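Local atomic coordinates of putative alpha-N-acetylgalactosaminidase (Bacillus halodurans C-125, PDB entry 3CC1), a protein that probably hydrolyses terminal alpha-linked N-acetylgalactosamine residues from glycoconjugates, as a putative glycoside hydrolase of the alpha-galactosidase family. Residues S127-S132 and Q163-S168; L275-I280 and D299-M304. All blocks are in the same frame, centred on the assembly; numbering follows the deposited sequence.

Contact 1: S127-S132 and Q163-S168; sequences SPVLGS and QSYYNS. With SO4 (sulfate ion), chain D.
V129 presents one methyl to the helix: with CG1 anti to the backbone N (chi1 175°), that branch lies over the S164-Y165 backbone, CG1 3.5 Å from the amide N of Y165. The same methyl touches the CB atoms of S164 and Y165 and sits at the edge of the Y165 ring, near its plane. The Y165 side chain also touches I118, P119 and I139, and its hydroxyl is hydrogen-bonded to the carbonyl of G78. On the flanks, carbon meets carbon through the bases of the side chains: L130 CB lies against S168 CB, and S132 CB against S164 CB at 3.9 Å. The type II turn from V129 to S132, with G131 at positive phi, folds the loop back so that V129, L130 and S132 all reach the helix. S168 OG, held between the backbone N and the carbonyl carbon (chi1 83°), donates to Y165 O along an in-plane lone pair at 2.7 Å. It also accepts from water 1, which accepts from L130 N. Water 2 donates both to L130 O and to S164 O, 2.9 Å away. S164 OG gives a 2.6 Å hydrogen bond to sulfate O4, S164 N bonds to the same oxygen, and G161 N also binds the ion. Water 3 joins the sulfate to S132 OG. No direct hydrogen bond links loop and helix, so the polar part of their union runs through water; the anion, probably from the crystallisation liquor, is gripped by donors near the start of helix 162-175, where the helix dipole would favour negative charge.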
loop_
_atom_site.group_PDB
_atom_site.type_symbol
_atom_site.label_atom_id
_atom_site.label_comp_id
_atom_site.label_asym_id
_atom_site.label_seq_id
_atom_site.Cartn_x
_atom_site.Cartn_y
_atom_site.Cartn_z
ATOM N N SER A 127 16.060 -39.126 -24.523
ATOM C CA SER A 127 15.893 -38.868 -25.948
ATOM C C SER A 127 17.113 -38.160 -26.535
ATOM O O SER A 127 17.620 -37.204 -25.954
ATOM C CB SER A 127 14.655 -38.011 -26.177
ATOM O OG SER A 127 13.533 -38.623 -25.585
ATOM N N PRO A 128 17.586 -38.625 -27.711
ATOM C CA PRO A 128 18.628 -37.883 -28.443
ATOM C C PRO A 128 18.182 -36.488 -28.879
ATOM O O PRO A 128 17.032 -36.257 -29.251
ATOM C CB PRO A 128 18.907 -38.774 -29.667
ATOM C CG PRO A 128 17.630 -39.532 -29.870
ATOM C CD PRO A 128 17.121 -39.808 -28.457
ATOM N N VAL A 129 19.116 -35.562 -28.792
ATOM C CA VAL A 129 18.907 -34.219 -29.270
ATOM C C VAL A 129 19.293 -34.141 -30.744
ATOM O O VAL A 129 20.421 -34.410 -31.149
ATOM C CB VAL A 129 19.666 -33.168 -28.405
ATOM C CG1 VAL A 129 19.513 -31.763 -29.018
ATOM C CG2 VAL A 129 19.184 -33.212 -26.935
ATOM N N LEU A 130 18.318 -33.771 -31.551
ATOM C CA LEU A 130 18.487 -33.725 -33.000
ATOM C C LEU A 130 19.545 -32.702 -33.394
ATOM O O LEU A 130 19.526 -31.571 -32.945
ATOM C CB LEU A 130 17.149 -33.391 -33.659
ATOM C CG LEU A 130 17.010 -33.490 -35.161
ATOM C CD1 LEU A 130 17.320 -34.933 -35.671
ATOM C CD2 LEU A 130 15.599 -33.039 -35.522
ATOM N N GLY A 131 20.497 -33.112 -34.215
ATOM C CA GLY A 131 21.532 -32.184 -34.674
ATOM C C GLY A 131 22.606 -31.966 -33.638
ATOM O O GLY A 131 23.401 -30.997 -33.690
ATOM N N SER A 132 22.653 -32.866 -32.680
ATOM C CA SER A 132 23.628 -32.743 -31.625
ATOM C C SER A 132 24.337 -34.064 -31.480
ATOM O O SER A 132 24.059 -34.995 -32.199
ATOM C CB SER A 132 22.916 -32.397 -30.312
ATOM O OG SER A 132 23.829 -32.264 -29.263
ATOM N N GLN A 163 21.422 -25.534 -27.083
ATOM C CA GLN A 163 20.992 -24.660 -28.165
ATOM C C GLN A 163 20.413 -25.521 -29.286
ATOM O O GLN A 163 19.435 -25.156 -29.937
ATOM C CB GLN A 163 22.163 -23.818 -28.703
ATOM C CG GLN A 163 21.728 -22.874 -29.812
ATOM C CD GLN A 163 20.766 -21.829 -29.317
ATOM O OE1 GLN A 163 21.125 -21.009 -28.462
ATOM N NE2 GLN A 163 19.546 -21.830 -29.846
ATOM N N SER A 164 21.013 -26.691 -29.484
ATOM C CA SER A 164 20.567 -27.614 -30.539
ATOM C C SER A 164 19.145 -28.074 -30.294
ATOM O O SER A 164 18.329 -28.164 -31.225
ATOM C CB SER A 164 21.478 -28.838 -30.646
ATOM O OG SER A 164 22.750 -28.473 -31.142
ATOM N N TYR A 165 18.845 -28.364 -29.037
ATOM C CA TYR A 165 17.478 -28.727 -28.662
ATOM C C TYR A 165 16.478 -27.655 -29.034
ATOM O O TYR A 165 15.480 -27.926 -29.698
ATOM C CB TYR A 165 17.365 -29.059 -27.173
ATOM C CG TYR A 165 15.978 -29.485 -26.855
ATOM C CD1 TYR A 165 15.474 -30.673 -27.364
ATOM C CD2 TYR A 165 15.117 -28.662 -26.166
ATOM C CE1 TYR A 165 14.144 -31.052 -27.152
ATOM C CE2 TYR A 165 13.799 -29.045 -25.919
ATOM C CZ TYR A 165 13.301 -30.221 -26.423
ATOM O OH TYR A 165 11.970 -30.597 -26.155
ATOM N N TYR A 166 16.754 -26.420 -28.631
ATOM C CA TYR A 166 15.838 -25.323 -28.946
ATOM C C TYR A 166 15.763 -25.087 -30.451
ATOM O O TYR A 166 14.707 -24.836 -30.996
ATOM C CB TYR A 166 16.188 -24.054 -28.123
ATOM C CG TYR A 166 15.565 -24.070 -26.727
ATOM C CD1 TYR A 166 14.211 -24.205 -26.572
ATOM C CD2 TYR A 166 16.335 -23.973 -25.577
ATOM C CE1 TYR A 166 13.623 -24.201 -25.331
ATOM C CE2 TYR A 166 15.753 -23.974 -24.311
ATOM C CZ TYR A 166 14.405 -24.085 -24.190
ATOM O OH TYR A 166 13.813 -24.073 -22.930
ATOM N N ASN A 167 16.891 -25.207 -31.134
ATOM C CA ASN A 167 16.918 -25.078 -32.587
ATOM C C ASN A 167 15.958 -26.064 -33.216
ATOM O O ASN A 167 15.187 -25.712 -34.117
ATOM C CB ASN A 167 18.326 -25.353 -33.143
ATOM C CG ASN A 167 19.280 -24.203 -32.909
ATOM O OD1 ASN A 167 18.869 -23.117 -32.461
ATOM N ND2 ASN A 167 20.557 -24.432 -33.190
ATOM N N SER A 168 16.010 -27.297 -32.710
ATOM C CA SER A 168 15.187 -28.405 -33.213
ATOM C C SER A 168 13.694 -28.155 -33.003
ATOM O O SER A 168 12.887 -28.589 -33.797
ATOM C CB SER A 168 15.596 -29.760 -32.590
ATOM O OG SER A 168 15.020 -29.997 -31.300
HETATM S S SO4 D . 25.170 -26.614 -29.240
HETATM O O1 SO4 D . 25.151 -25.303 -29.882
HETATM O O2 SO4 D . 25.731 -26.606 -27.896
HETATM O O3 SO4 D . 25.987 -27.518 -30.019
HETATM O O4 SO4 D . 23.827 -27.199 -29.190
HETATM O O HOH W 1 15.764 -32.592 -30.305
HETATM O O HOH W 2 18.988 -29.060 -33.897
HETATM O O HOH W 3 25.658 -29.939 -30.364
#

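Contact 2: L275-I280 and D299-M304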
loop_
_atom_site.group_PDB
_atom_site.type_symbol
_atom_site.label_atom_id
_atom_site.label_comp_id
_atom_site.label_asym_id
_atom_site.label_seq_id
_atom_site.Cartn_x
_atom_site.Cartn_y
_atom_site.Cartn_z
ATOM N N LEU A 275 -8.727 -11.596 -23.269
ATOM C CA LEU A 275 -10.058 -10.970 -23.066
ATOM C C LEU A 275 -11.146 -11.991 -22.699
ATOM O O LEU A 275 -11.569 -12.765 -23.559
ATOM C CB LEU A 275 -10.488 -10.183 -24.314
ATOM C CG LEU A 275 -9.376 -9.346 -24.973
ATOM C CD1 LEU A 275 -9.847 -8.784 -26.362
ATOM C CD2 LEU A 275 -8.899 -8.238 -23.983
ATOM N N PRO A 276 -11.585 -12.016 -21.402
ATOM C CA PRO A 276 -12.621 -12.955 -21.030
ATOM C C PRO A 276 -13.987 -12.366 -21.340
ATOM O O PRO A 276 -14.688 -11.838 -20.469
ATOM C CB PRO A 276 -12.414 -13.145 -19.537
ATOM C CG PRO A 276 -11.853 -11.835 -19.046
ATOM C CD PRO A 276 -11.177 -11.177 -20.253
ATOM N N LEU A 277 -14.337 -12.501 -22.605
ATOM C CA LEU A 277 -15.563 -11.974 -23.149
ATOM C C LEU A 277 -16.401 -13.075 -23.762
ATOM O O LEU A 277 -15.892 -14.138 -24.140
ATOM C CB LEU A 277 -15.225 -10.925 -24.217
ATOM C CG LEU A 277 -14.536 -9.621 -23.810
ATOM C CD1 LEU A 277 -14.173 -8.802 -25.038
ATOM C CD2 LEU A 277 -15.372 -8.826 -22.832
ATOM N N GLY A 278 -17.705 -12.818 -23.846
ATOM C CA GLY A 278 -18.627 -13.764 -24.449
ATOM C C GLY A 278 -18.672 -15.062 -23.686
ATOM O O GLY A 278 -18.657 -15.072 -22.484
ATOM N N HIS A 279 -18.755 -16.159 -24.433
ATOM C CA HIS A 279 -18.925 -17.511 -23.882
ATOM C C HIS A 279 -17.570 -18.166 -23.555
ATOM O O HIS A 279 -16.765 -18.501 -24.432
ATOM C CB HIS A 279 -19.755 -18.356 -24.857
ATOM C CG HIS A 279 -20.212 -19.682 -24.302
ATOM N ND1 HIS A 279 -20.680 -20.692 -25.117
ATOM C CD2 HIS A 279 -20.262 -20.167 -23.038
ATOM C CE1 HIS A 279 -21.019 -21.737 -24.371
ATOM N NE2 HIS A 279 -20.765 -21.450 -23.106
ATOM N N ILE A 280 -17.351 -18.334 -22.261
ATOM C CA ILE A 280 -16.089 -18.794 -21.704
ATOM C C ILE A 280 -16.364 -19.883 -20.689
ATOM O O ILE A 280 -17.510 -20.108 -20.320
ATOM C CB ILE A 280 -15.274 -17.610 -21.046
ATOM C CG1 ILE A 280 -16.077 -16.909 -19.952
ATOM C CG2 ILE A 280 -14.821 -16.607 -22.100
ATOM C CD1 ILE A 280 -15.383 -15.668 -19.320
ATOM N N ASP A 299 -20.326 -2.267 -18.660
ATOM C CA ASP A 299 -19.448 -1.173 -18.284
ATOM C C ASP A 299 -17.996 -1.677 -18.062
ATOM O O ASP A 299 -16.993 -1.038 -18.466
ATOM C CB ASP A 299 -19.931 -0.452 -17.039
ATOM C CG ASP A 299 -21.075 0.523 -17.298
ATOM O OD1 ASP A 299 -21.363 0.818 -18.498
ATOM O OD2 ASP A 299 -21.666 0.981 -16.277
ATOM N N GLU A 300 -17.886 -2.796 -17.358
ATOM C CA GLU A 300 -16.588 -3.398 -17.086
ATOM C C GLU A 300 -15.873 -3.870 -18.317
ATOM O O GLU A 300 -14.665 -3.764 -18.399
ATOM C CB GLU A 300 -16.743 -4.558 -16.079
ATOM C CG GLU A 300 -17.061 -4.038 -14.686
ATOM C CD GLU A 300 -17.524 -5.153 -13.726
ATOM O OE1 GLU A 300 -17.875 -6.245 -14.196
ATOM O OE2 GLU A 300 -17.564 -4.894 -12.495
ATOM N N GLN A 301 -16.614 -4.459 -19.252
ATOM C CA GLN A 301 -16.060 -4.933 -20.513
ATOM C C GLN A 301 -15.434 -3.746 -21.303
ATOM O O GLN A 301 -14.305 -3.834 -21.798
ATOM C CB GLN A 301 -17.145 -5.632 -21.355
ATOM C CG GLN A 301 -17.699 -6.965 -20.742
ATOM C CD GLN A 301 -18.839 -7.544 -21.535
ATOM O OE1 GLN A 301 -18.783 -7.582 -22.776
ATOM N NE2 GLN A 301 -19.898 -8.001 -20.835
ATOM N N LEU A 302 -16.160 -2.635 -21.390
ATOM C CA LEU A 302 -15.636 -1.423 -22.058
ATOM C C LEU A 302 -14.446 -0.832 -21.313
ATOM O O LEU A 302 -13.507 -0.389 -21.917
ATOM C CB LEU A 302 -16.708 -0.352 -22.187
ATOM C CG LEU A 302 -17.863 -0.705 -23.117
ATOM C CD1 LEU A 302 -18.970 0.313 -22.960
ATOM C CD2 LEU A 302 -17.442 -0.770 -24.558
ATOM N N THR A 303 -14.500 -0.889 -19.987
ATOM C CA THR A 303 -13.397 -0.441 -19.144
ATOM C C THR A 303 -12.113 -1.220 -19.436
ATOM O O THR A 303 -11.043 -0.626 -19.627
ATOM C CB THR A 303 -13.780 -0.454 -17.629
ATOM O OG1 THR A 303 -14.673 0.655 -17.378
ATOM C CG2 THR A 303 -12.546 -0.357 -16.739
HETATM N N MSE A 304 -12.245 -2.531 -19.548
HETATM C CA MSE A 304 -11.137 -3.372 -19.901
HETATM C C MSE A 304 -10.621 -3.045 -21.300
HETATM O O MSE A 304 -9.438 -2.877 -21.493
HETATM C CB MSE A 304 -11.527 -4.864 -19.815
HETATM C CG MSE A 304 -10.399 -5.777 -20.321
HETATM SE SE MSE A 304 -11.114 -7.526 -20.675
HETATM C CE MSE A 304 -12.204 -7.030 -22.183
HETATM O O HOH W 4 -18.981 -10.195 -23.914
#
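Residues 275-280 pass helix 298-310 as an irregular chain that turns through an inverse gamma turn centred on P276 before entering strand 279-280, the closest CA pair between 275-280 and 299-304 being L277 CA and Q301 CA, 7.5 Å apart. Selenomethionine M304 leaves the helix with CG anti to the backbone N and bends only at its last torsion (chi3 68°), so that selenium turns to P276 and the methyl to L277, with L275 CD2 4.0 Å from both M304 SE and M304 CE. M304 SE lies 3.7 Å from P276 CD, the two side chains crossing obliquely, while M304 CE meets L277 tip to tip, 3.7 Å from L277 CD2. L277 CD2 also crosses the extended Q301 side chain obliquely, 3.6 Å from Q301 CG. Q301 OE1 accepts from W327 NE1 and from water 4, which also accepts from G278 N at 2.9 Å; Q301 NE2 donates to F296 O. This buried polar end is anchored beside an apolar cluster that L250 and L331 extend. L275 pairs by backbone with M316 of strand 315-317, so the contact sets helix 298-310 against chain joined to the parallel sheet, consistent with the TIM-barrel domain of the alpha-galactosidase family.

How the contacts relate
From the N terminus, the chain runs through the first barrel strands and helix 120-125 before contact 1, where the loop 127-132 meets helix 162-175 and closes a segment of 30 residues holding helix 136-139 and strand 152-155. The chain then continues through strand 180-184, helix 196-208 and helix 247-262 before contact 2 opens. There, 275-280 and helix 298-310 close 18 residues that include strand 292-293, the antiparallel partner of 279-280. The contacts follow in series, neither nested nor crossed, on opposite sides of the chain's centre. The centres of contact 1 and contact 2 are about 42 Å apart. Contact 1 ties a peripheral loop to a helix; contact 2 lies deeper, beside the C-terminal beta domain.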